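Local coordinates for protein H127A/Y244A mutant of alginate lyase AlyC3 in complex with dimannuronate (Psychromonas sp., PDB 7C8F) that is a mutant of a PL7 lyase that probably cleaves the polysaccharide alginate by beta-elimination, here with dimannuronate bound in its glycan-binding cleft, at residues Q117-L123 against A240-F246; H140-V146 against F158-K163; S98-I104 against E252-L258; I31-E35 against M71-L76. All coordinates share one frame. Residues are numbered along the deposited sequence.

Interaction 1 of 4, residues Q117-L123 against A240-F246. With BEM (beta-D-mannopyranuronic acid), chain D.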
# COMPACT_ATOMS: atom_id res chain seq x y z
N GLN B 117 -11.83 18.03 -20.39
CA GLN B 117 -12.48 16.93 -19.71
C GLN B 117 -14.00 16.98 -19.85
O GLN B 117 -14.63 16.01 -20.30
CB GLN B 117 -12.08 16.95 -18.23
CG GLN B 117 -12.38 15.69 -17.48
CD GLN B 117 -11.67 15.64 -16.15
OE1 GLN B 117 -10.88 16.52 -15.82
NE2 GLN B 117 -11.94 14.60 -15.38
N ASN B 118 -14.62 18.10 -19.47
CA ASN B 118 -16.06 18.28 -19.61
C ASN B 118 -16.84 17.11 -19.01
O ASN B 118 -17.59 16.40 -19.68
CB ASN B 118 -16.46 18.58 -21.07
CG ASN B 118 -16.31 20.05 -21.41
OD1 ASN B 118 -15.95 20.86 -20.54
ND2 ASN B 118 -16.58 20.41 -22.65
N GLU B 119 -16.65 16.94 -17.69
CA GLU B 119 -17.33 15.91 -16.90
C GLU B 119 -17.97 16.55 -15.67
O GLU B 119 -17.48 17.57 -15.16
CB GLU B 119 -16.34 14.81 -16.43
CG GLU B 119 -15.78 13.99 -17.58
CD GLU B 119 -14.58 13.15 -17.21
OE1 GLU B 119 -14.24 13.05 -16.01
OE2 GLU B 119 -13.98 12.57 -18.14
N ILE B 120 -19.06 15.95 -15.21
CA ILE B 120 -19.62 16.19 -13.88
C ILE B 120 -19.55 14.87 -13.13
O ILE B 120 -20.14 13.88 -13.57
CB ILE B 120 -21.07 16.69 -13.94
CG1 ILE B 120 -21.14 18.07 -14.60
CG2 ILE B 120 -21.67 16.74 -12.50
CD1 ILE B 120 -22.53 18.42 -15.15
N THR B 121 -18.85 14.86 -12.00
CA THR B 121 -18.74 13.66 -11.17
C THR B 121 -19.79 13.75 -10.09
O THR B 121 -19.87 14.75 -9.38
CB THR B 121 -17.36 13.59 -10.52
OG1 THR B 121 -16.37 13.52 -11.55
CG2 THR B 121 -17.24 12.38 -9.58
N PHE B 122 -20.62 12.71 -9.96
CA PHE B 122 -21.71 12.74 -8.98
C PHE B 122 -21.72 11.57 -8.00
O PHE B 122 -22.46 11.64 -7.01
CB PHE B 122 -23.08 12.93 -9.67
CG PHE B 122 -23.43 11.86 -10.66
CD1 PHE B 122 -23.04 11.96 -11.99
CD2 PHE B 122 -24.15 10.76 -10.25
CE1 PHE B 122 -23.35 10.96 -12.91
CE2 PHE B 122 -24.48 9.76 -11.15
CZ PHE B 122 -24.08 9.86 -12.49
N LEU B 123 -20.93 10.53 -8.22
CA LEU B 123 -20.70 9.49 -7.21
C LEU B 123 -19.23 9.15 -7.24
O LEU B 123 -18.62 9.13 -8.32
CB LEU B 123 -21.50 8.22 -7.50
CG LEU B 123 -23.02 8.40 -7.63
CD1 LEU B 123 -23.66 7.18 -8.27
CD2 LEU B 123 -23.66 8.67 -6.27
N ALA B 240 -21.10 11.61 -2.68
CA ALA B 240 -22.18 11.82 -3.63
C ALA B 240 -22.53 13.30 -3.67
O ALA B 240 -22.57 13.95 -2.62
CB ALA B 240 -23.42 11.00 -3.26
N GLY B 241 -22.78 13.81 -4.87
CA GLY B 241 -23.19 15.20 -5.03
C GLY B 241 -22.80 15.67 -6.41
O GLY B 241 -23.11 14.98 -7.39
N VAL B 242 -22.08 16.79 -6.51
CA VAL B 242 -21.50 17.23 -7.78
C VAL B 242 -20.08 17.70 -7.55
O VAL B 242 -19.75 18.28 -6.51
CB VAL B 242 -22.30 18.36 -8.46
CG1 VAL B 242 -23.65 17.87 -8.90
CG2 VAL B 242 -22.44 19.56 -7.52
N ALA B 243 -19.22 17.42 -8.53
CA ALA B 243 -17.87 17.96 -8.60
C ALA B 243 -17.63 18.30 -10.06
O ALA B 243 -17.91 17.48 -10.94
CB ALA B 243 -16.84 16.95 -8.09
N ASN B 244 -17.14 19.51 -10.32
CA ASN B 244 -17.10 20.06 -11.67
C ASN B 244 -15.75 19.81 -12.31
O ASN B 244 -14.72 20.23 -11.77
CB ASN B 244 -17.37 21.56 -11.66
CG ASN B 244 -18.75 21.90 -11.20
OD1 ASN B 244 -19.64 21.06 -11.17
ND2 ASN B 244 -18.96 23.17 -10.85
N GLN B 245 -15.76 19.16 -13.47
CA GLN B 245 -14.60 19.13 -14.36
C GLN B 245 -14.98 19.79 -15.68
O GLN B 245 -14.95 19.16 -16.74
CB GLN B 245 -14.08 17.69 -14.52
CG GLN B 245 -13.49 17.10 -13.22
CD GLN B 245 -14.50 16.29 -12.39
OE1 GLN B 245 -15.46 15.73 -12.92
NE2 GLN B 245 -14.26 16.22 -11.08
N PHE B 246 -15.39 21.06 -15.60
CA PHE B 246 -15.74 21.88 -16.75
C PHE B 246 -15.70 23.32 -16.25
O PHE B 246 -15.75 23.57 -15.04
CB PHE B 246 -17.12 21.52 -17.30
CG PHE B 246 -18.26 21.88 -16.39
CD1 PHE B 246 -18.61 21.05 -15.34
CD2 PHE B 246 -18.98 23.06 -16.57
CE1 PHE B 246 -19.65 21.37 -14.50
CE2 PHE B 246 -20.02 23.39 -15.72
CZ PHE B 246 -20.35 22.55 -14.68
C1 BEM D . -9.20 14.20 -9.49
C2 BEM D . -9.63 14.87 -10.78
O2 BEM D . -8.52 15.49 -11.40
C3 BEM D . -10.14 13.82 -11.74
O3 BEM D . -10.35 14.37 -13.00
C4 BEM D . -9.00 12.91 -12.01
O4 BEM D . -9.25 12.06 -13.09
C5 BEM D . -8.72 12.19 -10.73
O5 BEM D . -8.30 13.18 -9.83
C6 BEM D . -7.65 11.20 -10.95
O6B BEM D . -6.51 11.50 -10.69
O6A BEM D . -8.03 10.09 -11.16
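Gln117 opens the segment at the sugar: its NE2 donates to BEM O3 (2.9 Å) and to Glu119 OE1 (2.8 Å). Asn118 and Glu119 then both face Gln245. This is a G1 beta bulge, and Asn118 adopts a left-handed backbone conformation. Glu119 forms an antiparallel hydrogen-bonded pair with Gln245: Glu119 N to Gln245 O is 3.0 Å, and Gln245 N to Glu119 O is 2.9 Å. Ile120 lies on the other face, where its CG1 touches Phe246 CE1 at 3.6 Å. Thr121 pairs with Ala243, probably the engineered alanine replacing a tyrosine, and Thr121 OG1 donates to Gln245 OE1 (2.8 Å). Beyond it the register slips by one. Phe122 O accepts from Gly241 N (3.1 Å), where the chain turns a corner. Leu123 CD2 rests on Ala240 CB at 3.8 Å. Strand 119-129 is flanked in its sheet by strands 143-148 and 242-245. Ile120 and Phe122 pack against Ile103 of strand 93-103 in the facing sheet, and Val242 packs on Ala253 of strand 250-264.

Interaction 2 of 4, residues H140-V146 against F158-K163; sequences HPLLRVV and FWAMVK. With BEM (beta-D-mannopyranuronic acid), chain D.
Strands 143-146 and 158-163 run antiparallel, their axes 4.7 Å apart at 167°. Arg144 faces Met161 and Val146 faces Trp159 in hydrogen-bonded pairs. Leu143-Val162 and Val145-Ala160 are the non-hydrogen-bonded pairs. Arg144 N donates to Met161 O (3.0 Å) and Met161 N to Arg144 O (2.9 Å). Val146 N to Trp159 O and Trp159 N to Val146 O are each 3.0 Å. Lys163 N reaches Leu142 O at 2.9 Å. Leu142 has helical backbone angles, and with Leu143 it forms a classic beta bulge opposite Val125. A water bridges the two segments beside the start of the pairing, donating to Pro141 O and to Met161 O, 2.8 Å each. Leu143 CD1 meets Ala160 CB at 3.6 Å on one face. On the other, Met161 (m, m, t) brings CE to 4.0 Å from Val146 CG2. His140 (chi1 m) donates from ND1 to BEM O6B at 2.8 Å, while its NE2 accepts a hydrogen bond from Cys169 N. Lys163 NZ donates to Val167 O and Asn165 OD1. Arg144 (m, t, m) lays one guanidinium face under BEM C3, and its NH1 is held by Glu119 and Thr121. The start of this inner strand and the loop before it thus line the sugar site. ND1 donating to the carboxylate and NE2 accepting are consistent with a neutral His140, while Arg144, charge-paired with Glu119, lies against the sugar.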
# COMPACT_ATOMS: atom_id res chain seq x y z
N HIS B 140 -5.90 9.76 -6.25
CA HIS B 140 -6.73 9.32 -7.36
C HIS B 140 -7.88 8.57 -6.68
O HIS B 140 -7.62 7.71 -5.82
CB HIS B 140 -6.00 8.35 -8.29
CG HIS B 140 -4.66 8.83 -8.77
ND1 HIS B 140 -4.51 9.80 -9.74
CD2 HIS B 140 -3.40 8.45 -8.42
CE1 HIS B 140 -3.22 10.01 -9.96
NE2 HIS B 140 -2.52 9.20 -9.18
N PRO B 141 -9.13 8.84 -7.04
CA PRO B 141 -10.23 8.03 -6.50
C PRO B 141 -10.26 6.66 -7.16
O PRO B 141 -9.85 6.50 -8.32
CB PRO B 141 -11.48 8.83 -6.86
CG PRO B 141 -11.09 9.61 -8.04
CD PRO B 141 -9.59 9.87 -7.97
N LEU B 142 -10.74 5.67 -6.42
CA LEU B 142 -10.97 4.37 -7.02
C LEU B 142 -12.00 4.46 -8.14
O LEU B 142 -11.82 3.85 -9.20
CB LEU B 142 -11.44 3.37 -5.96
CG LEU B 142 -11.81 1.98 -6.49
CD1 LEU B 142 -10.62 1.31 -7.15
CD2 LEU B 142 -12.39 1.11 -5.39
N LEU B 143 -13.08 5.21 -7.92
CA LEU B 143 -14.18 5.29 -8.87
C LEU B 143 -14.70 6.72 -8.93
O LEU B 143 -14.94 7.33 -7.89
CB LEU B 143 -15.32 4.37 -8.42
CG LEU B 143 -16.66 4.55 -9.16
CD1 LEU B 143 -16.54 4.11 -10.64
CD2 LEU B 143 -17.78 3.79 -8.45
N ARG B 144 -14.97 7.16 -10.14
CA ARG B 144 -15.74 8.32 -10.38
C ARG B 144 -16.90 7.91 -11.34
O ARG B 144 -16.66 7.36 -12.36
CB ARG B 144 -14.96 9.48 -11.01
CG ARG B 144 -13.91 10.09 -10.14
CD ARG B 144 -13.35 11.36 -10.79
NE ARG B 144 -12.77 11.13 -12.09
CZ ARG B 144 -13.11 11.73 -13.19
NH1 ARG B 144 -14.07 12.59 -13.20
NH2 ARG B 144 -12.53 11.42 -14.31
N VAL B 145 -18.13 8.20 -10.97
CA VAL B 145 -19.28 7.99 -11.82
C VAL B 145 -19.58 9.40 -12.33
O VAL B 145 -19.85 10.29 -11.59
CB VAL B 145 -20.49 7.37 -11.12
CG1 VAL B 145 -21.61 7.18 -12.14
CG2 VAL B 145 -20.12 6.02 -10.53
N VAL B 146 -19.53 9.54 -13.64
CA VAL B 146 -19.67 10.81 -14.29
C VAL B 146 -20.65 10.89 -15.43
O VAL B 146 -21.00 9.91 -16.00
CB VAL B 146 -18.31 11.26 -14.91
CG1 VAL B 146 -17.20 11.14 -13.91
CG2 VAL B 146 -17.93 10.47 -16.16
N PHE B 158 -23.27 8.29 -19.20
CA PHE B 158 -22.69 8.04 -17.90
C PHE B 158 -21.53 7.07 -18.06
O PHE B 158 -21.60 6.13 -18.86
CB PHE B 158 -23.72 7.37 -17.00
CG PHE B 158 -24.88 8.24 -16.62
CD1 PHE B 158 -24.68 9.50 -16.08
CD2 PHE B 158 -26.17 7.78 -16.80
CE1 PHE B 158 -25.76 10.28 -15.70
CE2 PHE B 158 -27.26 8.55 -16.42
CZ PHE B 158 -27.05 9.81 -15.88
N TRP B 159 -20.47 7.27 -17.27
CA TRP B 159 -19.30 6.40 -17.31
C TRP B 159 -18.83 6.13 -15.89
O TRP B 159 -18.95 6.99 -15.01
CB TRP B 159 -18.11 7.04 -18.05
CG TRP B 159 -18.40 7.40 -19.47
CD1 TRP B 159 -18.98 8.55 -19.91
CD2 TRP B 159 -18.14 6.60 -20.63
NE1 TRP B 159 -19.09 8.53 -21.28
CE2 TRP B 159 -18.59 7.34 -21.74
CE3 TRP B 159 -17.58 5.34 -20.84
CZ2 TRP B 159 -18.50 6.86 -23.05
CZ3 TRP B 159 -17.49 4.86 -22.15
CH2 TRP B 159 -17.95 5.63 -23.23
N ALA B 160 -18.26 4.94 -15.69
CA ALA B 160 -17.48 4.65 -14.48
C ALA B 160 -16.00 4.70 -14.84
O ALA B 160 -15.53 3.93 -15.68
CB ALA B 160 -17.83 3.26 -13.94
N MET B 161 -15.28 5.64 -14.24
CA MET B 161 -13.85 5.79 -14.43
C MET B 161 -13.19 5.11 -13.24
O MET B 161 -13.30 5.59 -12.11
CB MET B 161 -13.49 7.27 -14.47
CG MET B 161 -14.31 8.09 -15.48
SD MET B 161 -14.09 7.49 -17.17
CE MET B 161 -14.84 8.83 -18.12
N VAL B 162 -12.53 3.99 -13.48
CA VAL B 162 -12.01 3.14 -12.40
C VAL B 162 -10.49 3.18 -12.43
O VAL B 162 -9.87 2.79 -13.43
CB VAL B 162 -12.54 1.71 -12.52
CG1 VAL B 162 -11.96 0.83 -11.41
CG2 VAL B 162 -14.07 1.71 -12.46
N LYS B 163 -9.89 3.64 -11.34
CA LYS B 163 -8.44 3.57 -11.20
C LYS B 163 -8.06 2.11 -11.02
O LYS B 163 -8.61 1.42 -10.14
CB LYS B 163 -8.06 4.41 -9.98
CG LYS B 163 -6.63 4.29 -9.47
CD LYS B 163 -5.58 4.84 -10.44
CE LYS B 163 -4.26 5.01 -9.65
NZ LYS B 163 -3.07 5.31 -10.49
C1 BEM D . -9.20 14.20 -9.49
C2 BEM D . -9.63 14.87 -10.78
O2 BEM D . -8.52 15.49 -11.40
C3 BEM D . -10.14 13.82 -11.74
O3 BEM D . -10.35 14.37 -13.00
C4 BEM D . -9.00 12.91 -12.01
O4 BEM D . -9.25 12.06 -13.09
C5 BEM D . -8.72 12.19 -10.73
O5 BEM D . -8.30 13.18 -9.83
C6 BEM D . -7.65 11.20 -10.95
O6B BEM D . -6.51 11.50 -10.69
O6A BEM D . -8.03 10.09 -11.16
O HOH W 1 -11.26 6.89 -10.74

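Interaction 3 of 4, residues S98-I104 against E252-L258; sequences SAEVEII and EAHFNKL
Strands 98-103 and 252-255 are antiparallel, axes 4.7 Å apart at 151°. Glu102 N-His254 O, His254 N-Glu102 O and Ile104 N-Glu252 O are 2.9 Å hydrogen bonds; Glu100 N-Lys257 O is 3.1 Å. Asn256 is the extra, near-helical residue of a beta bulge between Glu100-Lys257 and Val101-Phe255; its N bonds weakly to Glu100 O (3.0 Å), its ND2 to Glu100 OE1 (2.8 Å). These are central strands of the seven-stranded sheet in the PL7 jelly-roll sandwich. Inward, the Phe255 ring packs against Val101 and Ala99. Val101 (t) sets CG2 over it, a CH-pi contact 3.9 Å from the centroid; Ala99 CB lies 4.0 Å from Phe255 CE2 and 4.2 Å from Leu258 CD1. Ile103 (m, m) fills the hollow beside Ala253, Ile103 CD1 to Ala253 CB 3.8 Å. Outward, Ile104 CG1 makes a CH-pi contact 3.8 Å from the His254 centroid; His254 NE2 donates to Glu252 OE2 (2.5 Å). Waters bridge Glu100 OE2 with Lys257 NZ, Glu102 OE1 with His254 ND1, and Ile104 O with Glu252 N.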
# COMPACT_ATOMS: atom_id res chain seq x y z
N SER B 98 -26.37 3.60 -2.69
CA SER B 98 -27.46 3.51 -3.64
C SER B 98 -28.03 4.87 -3.92
O SER B 98 -28.38 5.56 -3.03
CB SER B 98 -28.57 2.62 -3.11
OG SER B 98 -28.11 1.36 -2.79
N ALA B 99 -28.15 5.19 -5.20
CA ALA B 99 -28.69 6.44 -5.60
C ALA B 99 -29.59 6.36 -6.82
O ALA B 99 -29.51 5.47 -7.56
CB ALA B 99 -27.54 7.39 -5.90
N GLU B 100 -30.44 7.36 -6.96
CA GLU B 100 -31.25 7.56 -8.16
C GLU B 100 -30.99 9.01 -8.49
O GLU B 100 -31.25 9.86 -7.72
CB GLU B 100 -32.71 7.27 -7.99
CG GLU B 100 -32.98 5.81 -7.77
CD GLU B 100 -34.42 5.49 -7.47
OE1 GLU B 100 -35.21 6.43 -7.36
OE2 GLU B 100 -34.70 4.30 -7.34
N VAL B 101 -30.41 9.27 -9.64
CA VAL B 101 -29.97 10.57 -10.03
C VAL B 101 -30.37 11.04 -11.42
O VAL B 101 -30.42 10.27 -12.33
CB VAL B 101 -28.42 10.55 -10.07
CG1 VAL B 101 -27.85 11.93 -10.25
CG2 VAL B 101 -27.85 9.90 -8.85
N GLU B 102 -30.60 12.33 -11.53
CA GLU B 102 -30.85 13.02 -12.76
C GLU B 102 -29.94 14.24 -12.83
O GLU B 102 -29.93 15.03 -11.97
CB GLU B 102 -32.30 13.48 -12.88
CG GLU B 102 -32.61 14.16 -14.20
CD GLU B 102 -34.06 14.57 -14.32
OE1 GLU B 102 -34.85 14.26 -13.45
OE2 GLU B 102 -34.37 15.22 -15.30
N ILE B 103 -29.17 14.35 -13.89
CA ILE B 103 -28.32 15.52 -14.11
C ILE B 103 -29.11 16.51 -14.95
O ILE B 103 -29.64 16.16 -16.02
CB ILE B 103 -27.01 15.12 -14.80
CG1 ILE B 103 -26.32 13.98 -14.04
CG2 ILE B 103 -26.08 16.33 -14.94
CD1 ILE B 103 -25.88 14.35 -12.64
N ILE B 104 -29.20 17.75 -14.48
CA ILE B 104 -30.09 18.74 -15.06
C ILE B 104 -29.33 19.57 -16.09
O ILE B 104 -28.35 20.25 -15.74
CB ILE B 104 -30.70 19.64 -13.98
CG1 ILE B 104 -31.39 18.80 -12.92
CG2 ILE B 104 -31.68 20.62 -14.61
CD1 ILE B 104 -32.52 17.94 -13.47
N GLU B 252 -25.88 20.75 -11.74
CA GLU B 252 -27.07 20.54 -10.92
C GLU B 252 -27.45 19.07 -11.02
O GLU B 252 -27.71 18.58 -12.13
CB GLU B 252 -28.22 21.43 -11.37
CG GLU B 252 -29.49 21.20 -10.58
CD GLU B 252 -30.57 22.22 -10.89
OE1 GLU B 252 -30.26 23.22 -11.59
OE2 GLU B 252 -31.72 22.02 -10.44
N ALA B 253 -27.48 18.38 -9.89
CA ALA B 253 -27.90 16.99 -9.82
C ALA B 253 -29.06 16.87 -8.85
O ALA B 253 -29.03 17.44 -7.75
CB ALA B 253 -26.75 16.08 -9.36
N HIS B 254 -30.08 16.10 -9.24
CA HIS B 254 -31.25 15.82 -8.41
C HIS B 254 -31.23 14.35 -8.02
O HIS B 254 -31.25 13.47 -8.89
CB HIS B 254 -32.54 16.17 -9.15
CG HIS B 254 -32.74 17.64 -9.34
ND1 HIS B 254 -33.98 18.19 -9.60
CD2 HIS B 254 -31.87 18.68 -9.29
CE1 HIS B 254 -33.87 19.50 -9.70
NE2 HIS B 254 -32.60 19.82 -9.53
N PHE B 255 -31.16 14.08 -6.72
CA PHE B 255 -31.14 12.72 -6.20
C PHE B 255 -32.53 12.40 -5.63
O PHE B 255 -32.90 12.89 -4.56
CB PHE B 255 -30.12 12.59 -5.07
CG PHE B 255 -28.68 12.50 -5.54
CD1 PHE B 255 -28.02 13.60 -6.06
CD2 PHE B 255 -27.96 11.32 -5.38
CE1 PHE B 255 -26.68 13.52 -6.47
CE2 PHE B 255 -26.61 11.23 -5.77
CZ PHE B 255 -25.98 12.33 -6.32
N ASN B 256 -33.28 11.56 -6.34
CA ASN B 256 -34.54 11.06 -5.78
C ASN B 256 -34.30 10.08 -4.64
O ASN B 256 -35.17 9.89 -3.79
CB ASN B 256 -35.36 10.41 -6.90
CG ASN B 256 -36.68 9.85 -6.43
OD1 ASN B 256 -37.58 10.59 -6.03
ND2 ASN B 256 -36.81 8.53 -6.50
N LYS B 257 -33.11 9.48 -4.59
CA LYS B 257 -32.77 8.49 -3.59
C LYS B 257 -31.29 8.61 -3.30
O LYS B 257 -30.49 8.81 -4.22
CB LYS B 257 -33.09 7.08 -4.11
CG LYS B 257 -32.53 5.94 -3.25
CD LYS B 257 -33.02 4.58 -3.76
CE LYS B 257 -32.45 3.44 -2.94
NZ LYS B 257 -32.98 2.12 -3.40
N LEU B 258 -30.94 8.52 -2.03
CA LEU B 258 -29.53 8.43 -1.64
C LEU B 258 -29.47 7.66 -0.33
O LEU B 258 -30.00 8.12 0.69
CB LEU B 258 -28.90 9.81 -1.49
CG LEU B 258 -27.40 9.79 -1.15
CD1 LEU B 258 -26.57 9.08 -2.23
CD2 LEU B 258 -26.90 11.21 -0.96
O HOH W 2 -32.96 2.43 -6.64
O HOH W 3 -35.51 16.19 -11.33
O HOH W 4 -25.86 20.02 -14.68

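Interaction 4 of 4, residues I31-E35 against M71-L76; sequences ISDAE and MKNDHL
This contact ties the loop after strand 27-31, of the nine-stranded sheet, to the end of strand 67-72, of the seven-stranded sheet, and the turn that follows. Segment 31-35 leaves its strand extended through Ser32 and Asp33, then bends at Ala34 into helical angles. Segment 71-76 is extended at Met71 and Lys72, and then makes a type II beta turn from Asn73 to Leu76, closed by a weak Leu76 N to Asn73 O bond (3.4 Å). The nearest CA atoms are Ser32 with Leu76 (5.8 Å) and Ala34 with Lys72 (6.0 Å). Apolar contacts come first. Met71 (t, p, p) curls its thioether under the loop: CE is 4.0 Å from Ile31 CG1, and SD is 3.9 Å from Ala34 CB. Ala34 CB also meets Lys72 CG at 3.6 Å. Other carbons pack on oxygens: Met71 CE on Ser32 O (3.5 Å), and Leu76 (m, t) through CD2 on Ser32 OG (3.6 Å) and CD1 on Ala34 O (3.7 Å). The charged contact is a salt bridge, Lys72 NZ to Glu35 OE2 at 2.9 Å, made by an extended lysine. Polar bonds shape the loop itself: Glu35 N donates to Asp33 OD1 (3.0 Å), an Asx turn, and Ser32 OG is hydrogen-bonded to Asn40 O and Arg77 N. The chemistry is therefore divided: Met71 packs on Ile31 and Ala34, Leu76 covers loop oxygens, and one ion pair, Glu35-Lys72, lies at the more exposed end.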
# COMPACT_ATOMS: atom_id res chain seq x y z
N ILE B 31 -18.37 21.26 0.95
CA ILE B 31 -18.85 22.16 -0.06
C ILE B 31 -18.00 23.40 -0.26
O ILE B 31 -17.58 23.99 0.66
CB ILE B 31 -20.31 22.55 0.27
CG1 ILE B 31 -20.95 23.42 -0.78
CG2 ILE B 31 -20.40 23.17 1.64
CD1 ILE B 31 -22.41 23.59 -0.57
N SER B 32 -17.77 23.73 -1.50
CA SER B 32 -17.01 24.89 -1.85
C SER B 32 -17.85 26.15 -1.72
O SER B 32 -19.02 26.12 -1.86
CB SER B 32 -16.62 24.77 -3.31
OG SER B 32 -15.76 23.72 -3.56
N ASP B 33 -17.18 27.25 -1.45
CA ASP B 33 -17.76 28.57 -1.46
C ASP B 33 -17.57 28.87 -2.96
O ASP B 33 -16.49 28.97 -3.41
CB ASP B 33 -16.96 29.51 -0.58
CG ASP B 33 -17.35 30.97 -0.75
OD1 ASP B 33 -18.14 31.32 -1.59
OD2 ASP B 33 -16.79 31.75 -0.01
N ALA B 34 -18.66 28.96 -3.67
CA ALA B 34 -18.60 29.17 -5.12
C ALA B 34 -17.80 30.42 -5.47
O ALA B 34 -17.19 30.47 -6.54
CB ALA B 34 -20.00 29.22 -5.71
N GLU B 35 -17.79 31.42 -4.59
CA GLU B 35 -17.08 32.67 -4.85
C GLU B 35 -15.87 32.85 -3.94
O GLU B 35 -15.36 33.97 -3.80
CB GLU B 35 -18.05 33.85 -4.83
CG GLU B 35 -18.98 33.78 -6.03
CD GLU B 35 -20.05 34.84 -6.04
OE1 GLU B 35 -20.00 35.72 -5.16
OE2 GLU B 35 -20.93 34.78 -6.92
N MET B 71 -23.26 23.36 -8.00
CA MET B 71 -22.00 24.07 -7.81
C MET B 71 -21.56 24.70 -9.12
O MET B 71 -21.73 24.11 -10.19
CB MET B 71 -20.90 23.14 -7.29
CG MET B 71 -19.57 23.83 -6.96
SD MET B 71 -19.74 25.30 -5.92
CE MET B 71 -20.68 24.66 -4.53
N LYS B 72 -20.95 25.86 -9.03
CA LYS B 72 -20.36 26.53 -10.18
C LYS B 72 -18.86 26.58 -10.10
O LYS B 72 -18.29 26.52 -9.05
CB LYS B 72 -20.94 27.94 -10.38
CG LYS B 72 -20.69 28.92 -9.27
CD LYS B 72 -20.93 30.34 -9.75
CE LYS B 72 -20.88 31.35 -8.62
NZ LYS B 72 -20.85 32.78 -9.07
N ASN B 73 -18.24 26.69 -11.26
CA ASN B 73 -16.82 26.82 -11.46
C ASN B 73 -16.04 25.53 -11.48
O ASN B 73 -16.39 24.61 -10.86
CB ASN B 73 -16.15 27.84 -10.53
CG ASN B 73 -16.85 29.18 -10.55
OD1 ASN B 73 -17.23 29.68 -11.56
ND2 ASN B 73 -16.98 29.76 -9.40
N ASP B 74 -14.98 25.54 -12.25
CA ASP B 74 -14.14 24.40 -12.44
C ASP B 74 -13.49 24.00 -11.15
O ASP B 74 -13.05 24.83 -10.42
CB ASP B 74 -13.10 24.72 -13.51
CG ASP B 74 -12.48 23.50 -14.13
OD1 ASP B 74 -13.03 22.43 -14.02
OD2 ASP B 74 -11.45 23.62 -14.77
N HIS B 75 -13.47 22.70 -10.88
CA HIS B 75 -12.79 22.09 -9.74
C HIS B 75 -13.47 22.36 -8.40
O HIS B 75 -12.91 21.99 -7.35
CB HIS B 75 -11.30 22.44 -9.68
CG HIS B 75 -10.60 22.23 -10.98
ND1 HIS B 75 -9.97 23.24 -11.66
CD2 HIS B 75 -10.44 21.11 -11.73
CE1 HIS B 75 -9.44 22.76 -12.78
NE2 HIS B 75 -9.71 21.47 -12.84
N LEU B 76 -14.62 23.01 -8.39
CA LEU B 76 -15.35 23.17 -7.14
C LEU B 76 -16.33 22.01 -6.96
O LEU B 76 -16.70 21.32 -7.92
CB LEU B 76 -16.06 24.53 -7.07
CG LEU B 76 -15.13 25.76 -7.04
CD1 LEU B 76 -15.90 27.02 -6.65
CD2 LEU B 76 -13.96 25.54 -6.10

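Interactions 1 and 2 are adjacent in one sheet, with centres about 10 Å apart. Leu123 O lies 2.9 Å from Val145 N, and Glu119 OE1 forms a salt bridge with Arg144 NH1 at 2.9 Å. Both touch the same mannuronate, and Tyr189 and Lys170 also hydrogen-bond to it. Interaction 3 belongs to the facing sheet. It packs behind interaction 1, with Val242 CG1 3.6 Å from Ala253 CB, and their centres are about 13 Å apart. Interaction 4 flanks interaction 1 at about 11 Å between centres, where Asn244 O is 2.9 Å from His75 N. It does not touch interaction 2, whose nearest atoms are about 9 Å away.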